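Local coordinates for protein copper-containing nitrite reductase (Hyphomicrobium denitrificans 1NES1, PDB 6TFO) that probably reduces nitrite to nitric oxide at copper centres, using electrons from a cytochrome c, in a trimer of multi-domain subunits, at residues F105-Y116 with M127-P135. Numbering follows the deposited sequence.
Sequences FIASKVGQFDYY and MQGVLQVVP
The ring of Y115 lies flat across the backbone of G129, whose CA sits over one face in a CH-pi contact, 3.7 Å from the ring centroid and displaced toward the rim. V130 O and L131 N come to the edge of the same ring, near its plane. With CG between backbone N and carbonyl carbon (chi1 70°), Y115 swings over the neighbouring strand, where G129 carries no side chain and the ring can rest directly on its backbone; its OH is hydrogen-bonded to P58 O. The F105 and F113 rings meet their partners obliquely: F105 CZ lies 3.7 Å from L131 CD2, bridging the two sheets, while F113 CE2 approaches V133 CG2 at 3.8 Å. A107, just after strand 100-106, adds its CB to the same packing against V133 CG1.

Beneath these side chains, antiparallel pairing shows how a hairpin is fixed in register: G111 with V133, F113 with L131 and Y115 with G129 each exchange two backbone hydrogen bonds. The shortest, from L131 N to F113 O, is 2.7 Å. On the other face Q112 crosses Q132, their amide planes 66° apart, and D114 lies obliquely beside Q128 without a hydrogen bond between them; R123 forms a salt bridge with D114 OD2 and a hydrogen bond with Q128 OE1, tying the strands together.

C117, next after Y116, and M127, just before strand 128-134, bind copper together with H80 and H122, making this the metal-binding hairpin of a cupredoxin beta-sandwich with a type 1 copper site.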
loop_
_atom_site.group_PDB
_atom_site.type_symbol
_atom_site.label_atom_id
_atom_site.label_comp_id
_atom_site.label_asym_id
_atom_site.label_seq_id
_atom_site.Cartn_x
_atom_site.Cartn_y
_atom_site.Cartn_z
ATOM N N PHE C 105 10.758 -4.019 -37.155
ATOM C CA PHE C 105 11.693 -3.768 -38.267
ATOM C C PHE C 105 12.489 -5.055 -38.452
ATOM O O PHE C 105 12.448 -5.915 -37.531
ATOM C CB PHE C 105 12.584 -2.560 -37.950
ATOM C CG PHE C 105 13.472 -2.736 -36.739
ATOM C CD1 PHE C 105 13.021 -2.398 -35.472
ATOM C CD2 PHE C 105 14.764 -3.229 -36.869
ATOM C CE1 PHE C 105 13.834 -2.578 -34.362
ATOM C CE2 PHE C 105 15.580 -3.411 -35.762
ATOM C CZ PHE C 105 15.113 -3.087 -34.508
ATOM N N ILE C 106 13.170 -5.165 -39.590
ATOM C CA ILE C 106 14.073 -6.302 -39.904
ATOM C C ILE C 106 15.491 -5.869 -39.562
ATOM O O ILE C 106 15.925 -4.858 -40.120
ATOM C CB ILE C 106 13.934 -6.725 -41.380
ATOM C CG1 ILE C 106 12.473 -7.014 -41.750
ATOM C CG2 ILE C 106 14.842 -7.913 -41.662
ATOM C CD1 ILE C 106 12.297 -7.775 -43.037
ATOM N N ALA C 107 16.174 -6.630 -38.707
ATOM C CA ALA C 107 17.574 -6.374 -38.307
ATOM C C ALA C 107 18.504 -6.763 -39.466
ATOM O O ALA C 107 19.224 -7.769 -39.348
ATOM C CB ALA C 107 17.884 -7.120 -37.028
ATOM N N SER C 108 18.471 -5.982 -40.546
ATOM C CA SER C 108 19.140 -6.257 -41.839
ATOM C C SER C 108 20.627 -5.897 -41.805
ATOM O O SER C 108 21.377 -6.484 -42.602
ATOM C CB SER C 108 18.435 -5.552 -42.953
ATOM O OG SER C 108 18.110 -4.226 -42.594
ATOM N N LYS C 109 21.044 -4.973 -40.932
ATOM C CA LYS C 109 22.452 -4.486 -40.840
ATOM C C LYS C 109 23.077 -4.929 -39.509
ATOM O O LYS C 109 22.509 -4.584 -38.446
ATOM C CB LYS C 109 22.514 -2.965 -41.013
ATOM C CG LYS C 109 23.140 -2.514 -42.328
ATOM C CD LYS C 109 24.663 -2.669 -42.365
ATOM C CE LYS C 109 25.403 -1.581 -41.617
ATOM N NZ LYS C 109 25.196 -0.262 -42.258
ATOM N N VAL C 110 24.200 -5.658 -39.575
ATOM C CA VAL C 110 25.046 -6.053 -38.410
ATOM C C VAL C 110 25.656 -4.786 -37.807
ATOM O O VAL C 110 25.893 -3.821 -38.572
ATOM C CB VAL C 110 26.151 -7.061 -38.803
ATOM C CG1 VAL C 110 27.324 -7.067 -37.833
ATOM C CG2 VAL C 110 25.622 -8.474 -38.925
ATOM N N GLY C 111 25.893 -4.794 -36.496
ATOM C CA GLY C 111 26.574 -3.696 -35.781
ATOM C C GLY C 111 25.845 -3.296 -34.514
ATOM O O GLY C 111 25.010 -4.095 -34.003
ATOM N N GLN C 112 26.169 -2.111 -33.997
ATOM C CA GLN C 112 25.567 -1.574 -32.749
ATOM C C GLN C 112 24.854 -0.268 -33.078
ATOM O O GLN C 112 25.432 0.548 -33.775
ATOM C CB GLN C 112 26.623 -1.381 -31.665
ATOM C CG GLN C 112 27.493 -2.608 -31.454
ATOM C CD GLN C 112 27.850 -2.813 -30.004
ATOM O OE1 GLN C 112 28.277 -3.889 -29.618
ATOM N NE2 GLN C 112 27.643 -1.793 -29.189
ATOM N N PHE C 113 23.632 -0.110 -32.586
ATOM C CA PHE C 113 22.710 0.994 -32.943
ATOM C C PHE C 113 22.034 1.470 -31.664
ATOM O O PHE C 113 21.560 0.613 -30.916
ATOM C CB PHE C 113 21.681 0.529 -33.984
ATOM C CG PHE C 113 22.293 -0.139 -35.190
ATOM C CD1 PHE C 113 22.744 0.605 -36.273
ATOM C CD2 PHE C 113 22.451 -1.513 -35.227
ATOM C CE1 PHE C 113 23.318 -0.018 -37.374
ATOM C CE2 PHE C 113 23.020 -2.135 -36.333
ATOM C CZ PHE C 113 23.471 -1.392 -37.396
ATOM N N ASP C 114 22.036 2.781 -31.421
ATOM C CA ASP C 114 21.386 3.388 -30.237
ATOM C C ASP C 114 19.881 3.334 -30.436
ATOM O O ASP C 114 19.411 3.763 -31.500
ATOM C CB ASP C 114 21.852 4.823 -29.996
ATOM C CG ASP C 114 23.216 4.916 -29.327
ATOM O OD1 ASP C 114 23.793 3.857 -28.995
ATOM O OD2 ASP C 114 23.693 6.050 -29.158
ATOM N N TYR C 115 19.179 2.794 -29.448
ATOM C CA TYR C 115 17.761 3.126 -29.195
ATOM C C TYR C 115 17.743 4.215 -28.129
ATOM O O TYR C 115 18.470 4.081 -27.123
ATOM C CB TYR C 115 16.967 1.876 -28.829
ATOM C CG TYR C 115 17.226 1.233 -27.491
ATOM C CD1 TYR C 115 16.483 1.595 -26.375
ATOM C CD2 TYR C 115 18.100 0.171 -27.375
ATOM C CE1 TYR C 115 16.658 0.967 -25.156
ATOM C CE2 TYR C 115 18.296 -0.464 -26.161
ATOM C CZ TYR C 115 17.577 -0.060 -25.048
ATOM O OH TYR C 115 17.744 -0.688 -23.847
ATOM N N TYR C 116 16.946 5.258 -28.346
ATOM C CA TYR C 116 16.915 6.449 -27.470
ATOM C C TYR C 116 15.546 7.125 -27.533
ATOM O O TYR C 116 14.774 6.891 -28.471
ATOM C CB TYR C 116 18.030 7.404 -27.891
ATOM C CG TYR C 116 17.792 8.054 -29.222
ATOM C CD1 TYR C 116 17.078 9.235 -29.309
ATOM C CD2 TYR C 116 18.251 7.474 -30.395
ATOM C CE1 TYR C 116 16.831 9.837 -30.532
ATOM C CE2 TYR C 116 18.021 8.071 -31.627
ATOM C CZ TYR C 116 17.297 9.250 -31.698
ATOM O OH TYR C 116 17.056 9.845 -32.899
ATOM N N MET C 127 18.029 8.232 -21.227
ATOM C CA MET C 127 17.143 7.312 -22.009
ATOM C C MET C 127 17.850 6.898 -23.306
ATOM O O MET C 127 17.628 7.531 -24.361
ATOM C CB MET C 127 15.786 7.956 -22.302
ATOM C CG MET C 127 14.998 8.209 -21.045
ATOM S SD MET C 127 13.251 8.408 -21.343
ATOM C CE MET C 127 12.703 6.709 -21.434
ATOM N N GLN C 128 18.692 5.873 -23.224
ATOM C CA GLN C 128 19.525 5.403 -24.365
ATOM C C GLN C 128 20.147 4.040 -24.042
ATOM O O GLN C 128 20.703 3.893 -22.942
ATOM C CB GLN C 128 20.606 6.413 -24.714
ATOM C CG GLN C 128 21.719 5.813 -25.540
ATOM C CD GLN C 128 22.750 6.823 -25.962
ATOM O OE1 GLN C 128 22.429 7.899 -26.462
ATOM N NE2 GLN C 128 24.009 6.446 -25.809
ATOM N N GLY C 129 20.002 3.079 -24.969
ATOM C CA GLY C 129 20.643 1.752 -24.916
ATOM C C GLY C 129 21.131 1.355 -26.292
ATOM O O GLY C 129 20.916 2.146 -27.262
ATOM N N VAL C 130 21.750 0.182 -26.407
ATOM C CA VAL C 130 22.255 -0.296 -27.725
ATOM C C VAL C 130 21.448 -1.532 -28.147
ATOM O O VAL C 130 21.145 -2.423 -27.294
ATOM C CB VAL C 130 23.786 -0.498 -27.739
ATOM C CG1 VAL C 130 24.473 0.275 -26.615
ATOM C CG2 VAL C 130 24.201 -1.956 -27.712
ATOM N N LEU C 131 21.041 -1.517 -29.415
ATOM C CA LEU C 131 20.639 -2.704 -30.203
ATOM C C LEU C 131 21.910 -3.319 -30.779
ATOM O O LEU C 131 22.611 -2.611 -31.506
ATOM C CB LEU C 131 19.701 -2.241 -31.319
ATOM C CG LEU C 131 19.228 -3.330 -32.276
ATOM C CD1 LEU C 131 18.211 -4.248 -31.599
ATOM C CD2 LEU C 131 18.631 -2.710 -33.538
ATOM N N GLN C 132 22.221 -4.571 -30.451
ATOM C CA GLN C 132 23.364 -5.277 -31.091
ATOM C C GLN C 132 22.831 -6.323 -32.064
ATOM O O GLN C 132 22.195 -7.294 -31.593
ATOM C CB GLN C 132 24.319 -5.932 -30.100
ATOM C CG GLN C 132 25.751 -5.765 -30.580
ATOM C CD GLN C 132 26.733 -6.724 -29.970
ATOM O OE1 GLN C 132 26.437 -7.432 -29.005
ATOM N NE2 GLN C 132 27.922 -6.732 -30.556
ATOM N N VAL C 133 23.101 -6.105 -33.354
ATOM C CA VAL C 133 22.786 -7.031 -34.479
ATOM C C VAL C 133 24.061 -7.812 -34.827
ATOM O O VAL C 133 25.020 -7.206 -35.341
ATOM C CB VAL C 133 22.236 -6.257 -35.685
ATOM C CG1 VAL C 133 21.752 -7.198 -36.767
ATOM C CG2 VAL C 133 21.132 -5.288 -35.279
ATOM N N VAL C 134 24.041 -9.115 -34.547
ATOM C CA VAL C 134 25.196 -10.052 -34.601
ATOM C C VAL C 134 25.041 -10.926 -35.836
ATOM O O VAL C 134 23.929 -11.321 -36.186
ATOM C CB VAL C 134 25.231 -10.886 -33.311
ATOM C CG1 VAL C 134 25.790 -12.283 -33.516
ATOM C CG2 VAL C 134 25.981 -10.146 -32.214
ATOM N N PRO C 135 26.139 -11.262 -36.549
ATOM C CA PRO C 135 26.039 -12.124 -37.723
ATOM C C PRO C 135 25.674 -13.552 -37.290
ATOM O O PRO C 135 25.862 -13.898 -36.127
ATOM C CB PRO C 135 27.430 -12.028 -38.363
ATOM C CG PRO C 135 28.345 -11.740 -37.195
ATOM C CD PRO C 135 27.524 -10.841 -36.285
#